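Local coordinates for protein homoserine dehydrogenase (Staphylococcus aureus M1064, PDB 4PG7) that catalyses the NAD(P)-dependent interconversion of L-homoserine and L-aspartate semialdehyde in the aspartic acid pathway, at residues Ser187-Glu192 with Thr254-Ala259; Thr112-Lys117 with Glu136-Glu141; Glu389-Glu394 with His433-Asp438. One frame throughout, in Å; residues are numbered along the deposited sequence.

Interaction 1: residues Ser187-Glu192 with Thr254-Ala259; sequences SKMTKE and TDINVA
I256 puts its branched side chain against M189 and T190. Its CD1 methyl lies 3.6 Å from M189 CB, and the two side chains cross at about a right angle. The M189 chain is bent at its last torsion (chi3 68°). This folds CE back to 3.8 Å from the same I256 CD1, so one methyl is touched by both the root and the end of the methionine. T190 adds OG1, which sits 3.6 Å from I256 CG2 and equally 3.6 Å from I256 CD1. The backbones come closest here, with T190 CA and I256 CA 6.4 Å apart. No hydrogen bond joins the two segments.

The hydroxyl is not left without a polar partner. With OG1 beside its own backbone N (chi1 -57°), T190 bonds back to L186 O one turn earlier in helix 180-192. M189 also touches F196 and A199 of helix 196-205, and I266 of strand 264-275 touches I256. Next to I256, D255 makes a salt bridge with K439 and hydrogen bonds to Y410 OH and T252 N. T252 and K439 belong to the pocket of the bound lysine, and the M189 side chain is about 10 Å from that ligand.

Between these two segments, I256 alone of helix 253-262 packs on M189 and T190, within the homoserine dehydrogenase family region. The contact is apolar packing of methyl and methylene groups. A helix-internal bond satisfies the threonine oxygen, which therefore can face two methyls without needing a polar partner across the interface.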
loop_
_atom_site.group_PDB
_atom_site.type_symbol
_atom_site.label_atom_id
_atom_site.label_comp_id
_atom_site.label_asym_id
_atom_site.label_seq_id
_atom_site.Cartn_x
_atom_site.Cartn_y
_atom_site.Cartn_z
ATOM N N SER A 187 -15.607 -13.902 -5.240
ATOM C CA SER A 187 -16.523 -12.891 -4.696
ATOM C C SER A 187 -17.951 -13.105 -5.193
ATOM O O SER A 187 -18.897 -13.017 -4.434
ATOM C CB SER A 187 -16.053 -11.480 -5.059
ATOM O OG SER A 187 -14.829 -11.188 -4.404
ATOM N N LYS A 188 -18.086 -13.398 -6.479
ATOM C CA LYS A 188 -19.397 -13.656 -7.070
ATOM C C LYS A 188 -20.064 -14.883 -6.445
ATOM O O LYS A 188 -21.234 -14.831 -6.068
ATOM C CB LYS A 188 -19.232 -13.849 -8.570
ATOM C CG LYS A 188 -20.537 -14.035 -9.331
ATOM C CD LYS A 188 -21.338 -12.749 -9.454
ATOM C CE LYS A 188 -20.697 -11.753 -10.407
ATOM N NZ LYS A 188 -21.645 -10.655 -10.722
ATOM N N MET A 189 -19.312 -15.978 -6.329
ATOM C CA MET A 189 -19.823 -17.193 -5.716
ATOM C C MET A 189 -20.304 -16.883 -4.325
ATOM O O MET A 189 -21.400 -17.282 -3.915
ATOM C CB MET A 189 -18.747 -18.278 -5.656
ATOM C CG MET A 189 -18.339 -18.845 -6.995
ATOM S SD MET A 189 -16.961 -20.005 -6.894
ATOM C CE MET A 189 -17.761 -21.346 -6.030
ATOM N N THR A 190 -19.479 -16.141 -3.601
ATOM C CA THR A 190 -19.751 -15.841 -2.214
ATOM C C THR A 190 -20.971 -14.917 -2.041
ATOM O O THR A 190 -21.883 -15.234 -1.278
ATOM C CB THR A 190 -18.525 -15.211 -1.546
ATOM O OG1 THR A 190 -17.393 -16.095 -1.681
ATOM C CG2 THR A 190 -18.813 -14.895 -0.067
ATOM N N LYS A 191 -20.974 -13.786 -2.734
ATOM C CA LYS A 191 -22.020 -12.777 -2.535
ATOM C C LYS A 191 -23.351 -13.168 -3.167
ATOM O O LYS A 191 -24.405 -12.906 -2.587
ATOM C CB LYS A 191 -21.600 -11.430 -3.109
ATOM C CG LYS A 191 -20.437 -10.789 -2.392
ATOM C CD LYS A 191 -20.160 -9.422 -3.002
ATOM C CE LYS A 191 -18.679 -9.154 -3.216
ATOM N NZ LYS A 191 -18.516 -8.242 -4.387
ATOM N N GLU A 192 -23.301 -13.795 -4.339
ATOM C CA GLU A 192 -24.519 -14.131 -5.072
ATOM C C GLU A 192 -24.928 -15.609 -4.977
ATOM O O GLU A 192 -25.968 -16.000 -5.491
ATOM C CB GLU A 192 -24.381 -13.666 -6.520
ATOM C CG GLU A 192 -24.435 -12.138 -6.591
ATOM C CD GLU A 192 -24.204 -11.579 -7.973
ATOM O OE1 GLU A 192 -24.752 -12.139 -8.949
ATOM O OE2 GLU A 192 -23.471 -10.563 -8.077
ATOM N N THR A 254 -20.448 -24.934 -1.358
ATOM C CA THR A 254 -20.416 -25.578 -0.070
ATOM C C THR A 254 -19.145 -25.202 0.706
ATOM O O THR A 254 -19.210 -24.948 1.906
ATOM C CB THR A 254 -20.548 -27.099 -0.225
ATOM O OG1 THR A 254 -21.761 -27.381 -0.940
ATOM C CG2 THR A 254 -20.592 -27.777 1.100
ATOM N N ASP A 255 -17.994 -25.172 0.037
ATOM C CA ASP A 255 -16.737 -24.789 0.709
ATOM C C ASP A 255 -16.884 -23.392 1.247
ATOM O O ASP A 255 -16.570 -23.136 2.382
ATOM C CB ASP A 255 -15.537 -24.840 -0.227
ATOM C CG ASP A 255 -15.216 -26.237 -0.679
ATOM O OD1 ASP A 255 -15.092 -27.129 0.178
ATOM O OD2 ASP A 255 -15.090 -26.452 -1.898
ATOM N N ILE A 256 -17.391 -22.499 0.406
ATOM C CA ILE A 256 -17.579 -21.123 0.770
ATOM C C ILE A 256 -18.524 -20.942 1.953
ATOM O O ILE A 256 -18.233 -20.175 2.875
ATOM C CB ILE A 256 -18.060 -20.311 -0.448
ATOM C CG1 ILE A 256 -16.870 -20.092 -1.367
ATOM C CG2 ILE A 256 -18.654 -18.981 -0.013
ATOM C CD1 ILE A 256 -17.225 -19.572 -2.720
ATOM N N ASN A 257 -19.657 -21.636 1.934
ATOM C CA ASN A 257 -20.652 -21.494 3.009
ATOM C C ASN A 257 -20.233 -22.152 4.333
ATOM O O ASN A 257 -20.513 -21.622 5.420
ATOM C CB ASN A 257 -22.020 -21.982 2.531
ATOM C CG ASN A 257 -22.612 -21.064 1.466
ATOM O OD1 ASN A 257 -22.225 -19.913 1.359
ATOM N ND2 ASN A 257 -23.529 -21.573 0.673
ATOM N N VAL A 258 -19.531 -23.275 4.243
ATOM C CA VAL A 258 -18.988 -23.896 5.432
ATOM C C VAL A 258 -17.864 -23.005 6.020
ATOM O O VAL A 258 -17.822 -22.732 7.219
ATOM C CB VAL A 258 -18.458 -25.301 5.113
ATOM C CG1 VAL A 258 -17.728 -25.893 6.303
ATOM C CG2 VAL A 258 -19.599 -26.223 4.715
ATOM N N ALA A 259 -16.987 -22.499 5.161
ATOM C CA ALA A 259 -15.965 -21.546 5.608
ATOM C C ALA A 259 -16.625 -20.366 6.296
ATOM O O ALA A 259 -16.183 -19.895 7.362
ATOM C CB ALA A 259 -15.136 -21.060 4.431
#

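Interaction 2: residues Thr112-Lys117 with Glu136-Glu141; sequences TALKNK and EDLAEE
K115 joins this helix pair with a methylene rather than with its charge: its CE lies 4.1 Å from L138 CD1. The setting is the Rossmann-type NAD-binding domain. Helix 106-115 and helix 129-141 flank strand 119-122 in sequence and pack side by side along the parallel sheet. No hydrogen bond or salt bridge links the two segments. K115 NZ and E141 OE1 carry opposite charges, but at 7.0 Å they do not meet. The ammonium instead lies close to the like charge of R111, one turn back.

L114 supplies the inner half of the contact. Its two methyls divide the work. CD2 rests 3.8 Å from A139 CB, while CD1 lies 4.2 Å from L138 CB. The backbones approach to 5.7 Å between L114 CA and A139 CA, a close distance that the small alanine side chain allows. L138 sets its CG anti to the backbone N (chi1 -161°), and one of its methyls then meets the lysine chain at the outer margin.

Toward the sheet, L114 also touches V120 of strand 119-122, and A139 touches L146 of strand 146-147. L114 and A139 thus also reach the sheet beneath, while K115 lies at the exposed margin.

Helix 106-115 stops just past the contact in a Schellman motif. K117, at positive phi (65°), is its C-prime residue. The N of the residue after K117 pairs with A113 O, and K117 N bonds to L114 O at 3.0 Å.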
loop_
_atom_site.group_PDB
_atom_site.type_symbol
_atom_site.label_atom_id
_atom_site.label_comp_id
_atom_site.label_asym_id
_atom_site.label_seq_id
_atom_site.Cartn_x
_atom_site.Cartn_y
_atom_site.Cartn_z
ATOM N N THR A 112 21.763 -8.866 -25.703
ATOM C CA THR A 112 22.570 -8.214 -26.727
ATOM C C THR A 112 22.574 -6.689 -26.543
ATOM O O THR A 112 23.633 -6.057 -26.600
ATOM C CB THR A 112 22.086 -8.598 -28.128
ATOM O OG1 THR A 112 22.169 -10.020 -28.271
ATOM C CG2 THR A 112 22.930 -7.923 -29.203
ATOM N N ALA A 113 21.400 -6.110 -26.325
ATOM C CA ALA A 113 21.276 -4.666 -26.134
ATOM C C ALA A 113 22.172 -4.182 -24.994
ATOM O O ALA A 113 22.911 -3.194 -25.142
ATOM C CB ALA A 113 19.828 -4.279 -25.867
ATOM N N LEU A 114 22.125 -4.900 -23.875
ATOM C CA LEU A 114 22.909 -4.548 -22.698
ATOM C C LEU A 114 24.412 -4.690 -22.963
ATOM O O LEU A 114 25.205 -3.832 -22.547
ATOM C CB LEU A 114 22.490 -5.394 -21.491
ATOM C CG LEU A 114 21.059 -5.192 -20.994
ATOM C CD1 LEU A 114 20.636 -6.323 -20.073
ATOM C CD2 LEU A 114 20.897 -3.849 -20.292
ATOM N N LYS A 115 24.794 -5.758 -23.663
ATOM C CA LYS A 115 26.181 -5.965 -24.058
ATOM C C LYS A 115 26.656 -4.858 -24.998
ATOM O O LYS A 115 27.837 -4.497 -24.994
ATOM C CB LYS A 115 26.368 -7.339 -24.709
ATOM C CG LYS A 115 26.375 -8.483 -23.706
ATOM C CD LYS A 115 26.324 -9.842 -24.385
ATOM C CE LYS A 115 26.488 -10.942 -23.357
ATOM N NZ LYS A 115 26.563 -12.307 -23.946
ATOM N N ASN A 116 25.732 -4.314 -25.787
ATOM C CA ASN A 116 26.022 -3.169 -26.653
ATOM C C ASN A 116 25.871 -1.807 -25.959
ATOM O O ASN A 116 25.844 -0.764 -26.616
ATOM C CB ASN A 116 25.146 -3.237 -27.900
ATOM C CG ASN A 116 25.453 -4.452 -28.752
ATOM O OD1 ASN A 116 26.386 -5.200 -28.475
ATOM N ND2 ASN A 116 24.664 -4.661 -29.788
ATOM N N LYS A 117 25.798 -1.819 -24.633
ATOM C CA LYS A 117 25.779 -0.603 -23.831
ATOM C C LYS A 117 24.534 0.234 -24.082
ATOM O O LYS A 117 24.601 1.458 -24.070
ATOM C CB LYS A 117 27.050 0.241 -24.072
ATOM C CG LYS A 117 28.362 -0.540 -24.005
ATOM C CD LYS A 117 28.557 -1.181 -22.644
ATOM C CE LYS A 117 29.983 -1.663 -22.398
ATOM N NZ LYS A 117 30.230 -3.062 -22.852
ATOM N N GLU A 136 19.539 -7.922 -14.841
ATOM C CA GLU A 136 20.039 -6.925 -13.895
ATOM C C GLU A 136 21.578 -6.980 -13.742
ATOM O O GLU A 136 22.228 -5.931 -13.698
ATOM C CB GLU A 136 19.369 -7.082 -12.529
ATOM C CG GLU A 136 17.958 -6.511 -12.486
ATOM C CD GLU A 136 17.421 -6.385 -11.076
ATOM O OE1 GLU A 136 17.179 -7.437 -10.429
ATOM O OE2 GLU A 136 17.242 -5.221 -10.630
ATOM N N ASP A 137 22.141 -8.190 -13.680
ATOM C CA ASP A 137 23.593 -8.373 -13.521
ATOM C C ASP A 137 24.327 -7.909 -14.777
ATOM O O ASP A 137 25.377 -7.263 -14.706
ATOM C CB ASP A 137 23.954 -9.849 -13.305
ATOM C CG ASP A 137 23.493 -10.403 -11.966
ATOM O OD1 ASP A 137 23.099 -9.628 -11.071
ATOM O OD2 ASP A 137 23.530 -11.641 -11.820
ATOM N N LEU A 138 23.768 -8.269 -15.925
ATOM C CA LEU A 138 24.357 -7.937 -17.209
ATOM C C LEU A 138 24.333 -6.421 -17.413
ATOM O O LEU A 138 25.296 -5.843 -17.921
ATOM C CB LEU A 138 23.610 -8.672 -18.325
ATOM C CG LEU A 138 24.279 -8.845 -19.681
ATOM C CD1 LEU A 138 25.660 -9.484 -19.583
ATOM C CD2 LEU A 138 23.367 -9.676 -20.574
ATOM N N ALA A 139 23.261 -5.778 -16.963
ATOM C CA ALA A 139 23.162 -4.322 -17.015
ATOM C C ALA A 139 24.238 -3.638 -16.152
ATOM O O ALA A 139 24.980 -2.775 -16.647
ATOM C CB ALA A 139 21.786 -3.870 -16.585
ATOM N N GLU A 140 24.310 -4.023 -14.875
ATOM C CA GLU A 140 25.316 -3.484 -13.948
ATOM C C GLU A 140 26.720 -3.669 -14.517
ATOM O O GLU A 140 27.546 -2.745 -14.503
ATOM C CB GLU A 140 25.241 -4.159 -12.567
ATOM C CG GLU A 140 26.291 -3.627 -11.585
ATOM C CD GLU A 140 26.429 -4.451 -10.314
ATOM O OE1 GLU A 140 25.422 -5.018 -9.836
ATOM O OE2 GLU A 140 27.555 -4.513 -9.771
ATOM N N GLU A 141 26.962 -4.876 -15.011
ATOM C CA GLU A 141 28.212 -5.261 -15.647
ATOM C C GLU A 141 28.605 -4.367 -16.829
ATOM O O GLU A 141 29.796 -4.100 -17.054
ATOM C CB GLU A 141 28.067 -6.710 -16.095
ATOM C CG GLU A 141 29.242 -7.335 -16.818
ATOM C CD GLU A 141 29.009 -8.822 -17.032
ATOM O OE1 GLU A 141 29.074 -9.284 -18.188
ATOM O OE2 GLU A 141 28.724 -9.526 -16.037
#

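Interaction 3: residues Glu389-Glu394 with His433-Asp438; sequences ENFENE and HGYEVD. With LYS (lysine), chain K.
E394 OE2 faces two waters that bridge it to H433. One donates to E394 OE2 at 3.1 Å and lies 2.9 Å from H433 ND1, in the plane of the imidazole at its edge. The other is placed to donate to E394 OE2 and to H433 O (2.7 Å), but cannot serve every acceptor around it at once. Y435 OH is modelled as donating to the second carboxylate oxygen, E394 OE1, at 2.3 Å, an implausibly short distance, so the detail of this bond is doubtful. E394 OE1 lies at the edge of the tyrosine ring, with the carboxylate and ring planes 69° apart.

F391 packs against the same tyrosine in an offset edge-to-face pair. Its edge points at the Y435 face, with centroids 5.3 Å apart and planes at 65°. CG anti to the backbone N (chi1 175°) carries the phenyl to this face. F391 also meets Y415, and Y435 touches I430 of helix 427-432.

The contact joins helix 388-398 to the loop that leads from helix 427-432 into strand 436-444, in the C-terminal ACT domain. Further along, D438 OD1 is 2.6 Å from O of the bound lysine; R246, G250, T252 and K439 complete that pocket. Y435 meets the phenyl edge with its ring face, and its hydroxyl faces the carboxylate. On the H433 side the link runs through water, with no direct bond between E394 and H433.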
loop_
_atom_site.group_PDB
_atom_site.type_symbol
_atom_site.label_atom_id
_atom_site.label_comp_id
_atom_site.label_asym_id
_atom_site.label_seq_id
_atom_site.Cartn_x
_atom_site.Cartn_y
_atom_site.Cartn_z
ATOM N N GLU A 389 -20.066 -35.283 16.599
ATOM C CA GLU A 389 -19.413 -35.336 17.898
ATOM C C GLU A 389 -18.370 -36.436 17.896
ATOM O O GLU A 389 -17.271 -36.260 18.410
ATOM C CB GLU A 389 -20.427 -35.561 19.030
ATOM C CG GLU A 389 -21.351 -34.373 19.303
ATOM C CD GLU A 389 -22.571 -34.282 18.380
ATOM O OE1 GLU A 389 -22.890 -35.252 17.645
ATOM O OE2 GLU A 389 -23.218 -33.209 18.390
ATOM N N ASN A 390 -18.721 -37.569 17.311
ATOM C CA ASN A 390 -17.799 -38.684 17.187
ATOM C C ASN A 390 -16.594 -38.397 16.286
ATOM O O ASN A 390 -15.479 -38.777 16.598
ATOM C CB ASN A 390 -18.527 -39.900 16.636
ATOM C CG ASN A 390 -17.621 -41.087 16.520
ATOM O OD1 ASN A 390 -17.117 -41.584 17.525
ATOM N ND2 ASN A 390 -17.391 -41.554 15.297
ATOM N N PHE A 391 -16.833 -37.736 15.168
ATOM C CA PHE A 391 -15.755 -37.304 14.288
ATOM C C PHE A 391 -14.800 -36.362 15.042
ATOM O O PHE A 391 -13.597 -36.542 15.018
ATOM C CB PHE A 391 -16.346 -36.625 13.054
ATOM C CG PHE A 391 -15.317 -36.034 12.125
ATOM C CD1 PHE A 391 -14.326 -36.813 11.580
ATOM C CD2 PHE A 391 -15.348 -34.695 11.807
ATOM C CE1 PHE A 391 -13.375 -36.267 10.724
ATOM C CE2 PHE A 391 -14.413 -34.147 10.938
ATOM C CZ PHE A 391 -13.419 -34.939 10.410
ATOM N N GLU A 392 -15.358 -35.395 15.766
ATOM C CA GLU A 392 -14.549 -34.469 16.555
ATOM C C GLU A 392 -13.706 -35.189 17.617
ATOM O O GLU A 392 -12.517 -34.907 17.774
ATOM C CB GLU A 392 -15.441 -33.417 17.236
ATOM C CG GLU A 392 -14.669 -32.347 17.990
ATOM C CD GLU A 392 -15.562 -31.261 18.583
ATOM O OE1 GLU A 392 -16.710 -31.561 18.983
ATOM O OE2 GLU A 392 -15.104 -30.106 18.651
ATOM N N ASN A 393 -14.329 -36.115 18.343
ATOM C CA ASN A 393 -13.618 -36.891 19.346
ATOM C C ASN A 393 -12.499 -37.709 18.748
ATOM O O ASN A 393 -11.401 -37.733 19.307
ATOM C CB ASN A 393 -14.562 -37.847 20.089
ATOM C CG ASN A 393 -15.538 -37.119 20.991
ATOM O OD1 ASN A 393 -15.284 -35.990 21.449
ATOM N ND2 ASN A 393 -16.662 -37.763 21.267
ATOM N N GLU A 394 -12.764 -38.398 17.632
ATOM C CA GLU A 394 -11.692 -39.148 16.989
ATOM C C GLU A 394 -10.538 -38.234 16.576
ATOM O O GLU A 394 -9.373 -38.598 16.763
ATOM C CB GLU A 394 -12.131 -39.997 15.790
ATOM C CG GLU A 394 -10.929 -40.773 15.250
ATOM C CD GLU A 394 -11.283 -42.019 14.465
ATOM O OE1 GLU A 394 -12.355 -42.015 13.800
ATOM O OE2 GLU A 394 -10.471 -42.986 14.491
ATOM N N HIS A 433 -6.132 -43.326 9.287
ATOM C CA HIS A 433 -7.217 -43.653 10.224
ATOM C C HIS A 433 -8.575 -43.924 9.557
ATOM O O HIS A 433 -9.603 -43.956 10.219
ATOM C CB HIS A 433 -7.344 -42.566 11.296
ATOM C CG HIS A 433 -6.344 -42.729 12.391
ATOM N ND1 HIS A 433 -6.505 -43.645 13.397
ATOM C CD2 HIS A 433 -5.120 -42.190 12.569
ATOM C CE1 HIS A 433 -5.447 -43.629 14.185
ATOM N NE2 HIS A 433 -4.593 -42.748 13.706
ATOM N N GLY A 434 -8.566 -44.075 8.242
ATOM C CA GLY A 434 -9.713 -44.627 7.549
ATOM C C GLY A 434 -10.689 -43.604 7.003
ATOM O O GLY A 434 -11.771 -43.990 6.616
ATOM N N TYR A 435 -10.352 -42.312 7.019
ATOM C CA TYR A 435 -11.212 -41.305 6.446
ATOM C C TYR A 435 -10.826 -40.961 5.031
ATOM O O TYR A 435 -9.641 -40.917 4.689
ATOM C CB TYR A 435 -11.165 -40.018 7.233
ATOM C CG TYR A 435 -11.698 -40.119 8.600
ATOM C CD1 TYR A 435 -13.040 -39.873 8.844
ATOM C CD2 TYR A 435 -10.864 -40.426 9.659
ATOM C CE1 TYR A 435 -13.546 -39.930 10.122
ATOM C CE2 TYR A 435 -11.355 -40.490 10.946
ATOM C CZ TYR A 435 -12.698 -40.244 11.179
ATOM O OH TYR A 435 -13.205 -40.299 12.459
ATOM N N GLU A 436 -11.843 -40.770 4.200
ATOM C CA GLU A 436 -11.660 -40.256 2.873
ATOM C C GLU A 436 -11.543 -38.757 2.974
ATOM O O GLU A 436 -12.511 -38.092 3.328
ATOM C CB GLU A 436 -12.879 -40.590 2.014
ATOM C CG GLU A 436 -12.726 -40.136 0.568
ATOM C CD GLU A 436 -11.566 -40.791 -0.152
ATOM O OE1 GLU A 436 -11.073 -41.851 0.275
ATOM O OE2 GLU A 436 -11.159 -40.240 -1.170
ATOM N N VAL A 437 -10.370 -38.232 2.662
ATOM C CA VAL A 437 -10.148 -36.814 2.696
ATOM C C VAL A 437 -10.423 -36.259 1.307
ATOM O O VAL A 437 -9.739 -36.603 0.366
ATOM C CB VAL A 437 -8.683 -36.482 3.104
ATOM C CG1 VAL A 437 -8.426 -34.986 3.013
ATOM C CG2 VAL A 437 -8.408 -36.980 4.520
ATOM N N ASP A 438 -11.420 -35.399 1.181
ATOM C CA ASP A 438 -11.751 -34.812 -0.110
ATOM C C ASP A 438 -10.662 -33.824 -0.471
ATOM O O ASP A 438 -10.062 -33.908 -1.529
ATOM C CB ASP A 438 -13.092 -34.091 -0.035
ATOM C CG ASP A 438 -13.472 -33.395 -1.354
ATOM O OD1 ASP A 438 -13.029 -33.817 -2.431
ATOM O OD2 ASP A 438 -14.239 -32.432 -1.304
HETATM N N LYS K . -15.927 -30.794 -5.877
HETATM C CA LYS K . -14.496 -31.223 -6.035
HETATM C C LYS K . -14.133 -32.400 -5.135
HETATM O O LYS K . -12.961 -32.562 -4.743
HETATM C CB LYS K . -13.556 -30.051 -5.745
HETATM C CG LYS K . -12.132 -30.274 -6.211
HETATM C CD LYS K . -11.111 -30.000 -5.119
HETATM C CE LYS K . -9.731 -30.380 -5.608
HETATM N NZ LYS K . -8.666 -30.156 -4.595
HETATM O OXT LYS K . -15.006 -33.217 -4.804
HETATM O O HOH W 1 -8.847 -45.352 13.428
HETATM O O HOH W 2 -11.537 -44.380 12.109
#

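In the fold
Interaction 2 comes first along the chain. It closes a short helix-strand-helix loop in the NAD-binding domain. Interaction 1 follows and closes a longer loop, about half helix and with almost no strand, bringing helix 180-192 to helix 253-262. Interaction 3 closes a loop of 38 residues, with strands and a short helix, and ties helix 388-398 to the loop leading into strand 436-444. The three are in series; none nests or crosses. Interaction 2 stands apart, its centre 49 Å from that of interaction 1. Interactions 1 and 3 are about 6 Å apart at their nearest atoms. The bound lysine, in the pocket of R246, G250, T252, D438 and K439, is contacted by D438 of interaction 3 and lies about 10 Å from the M189 side chain of interaction 1.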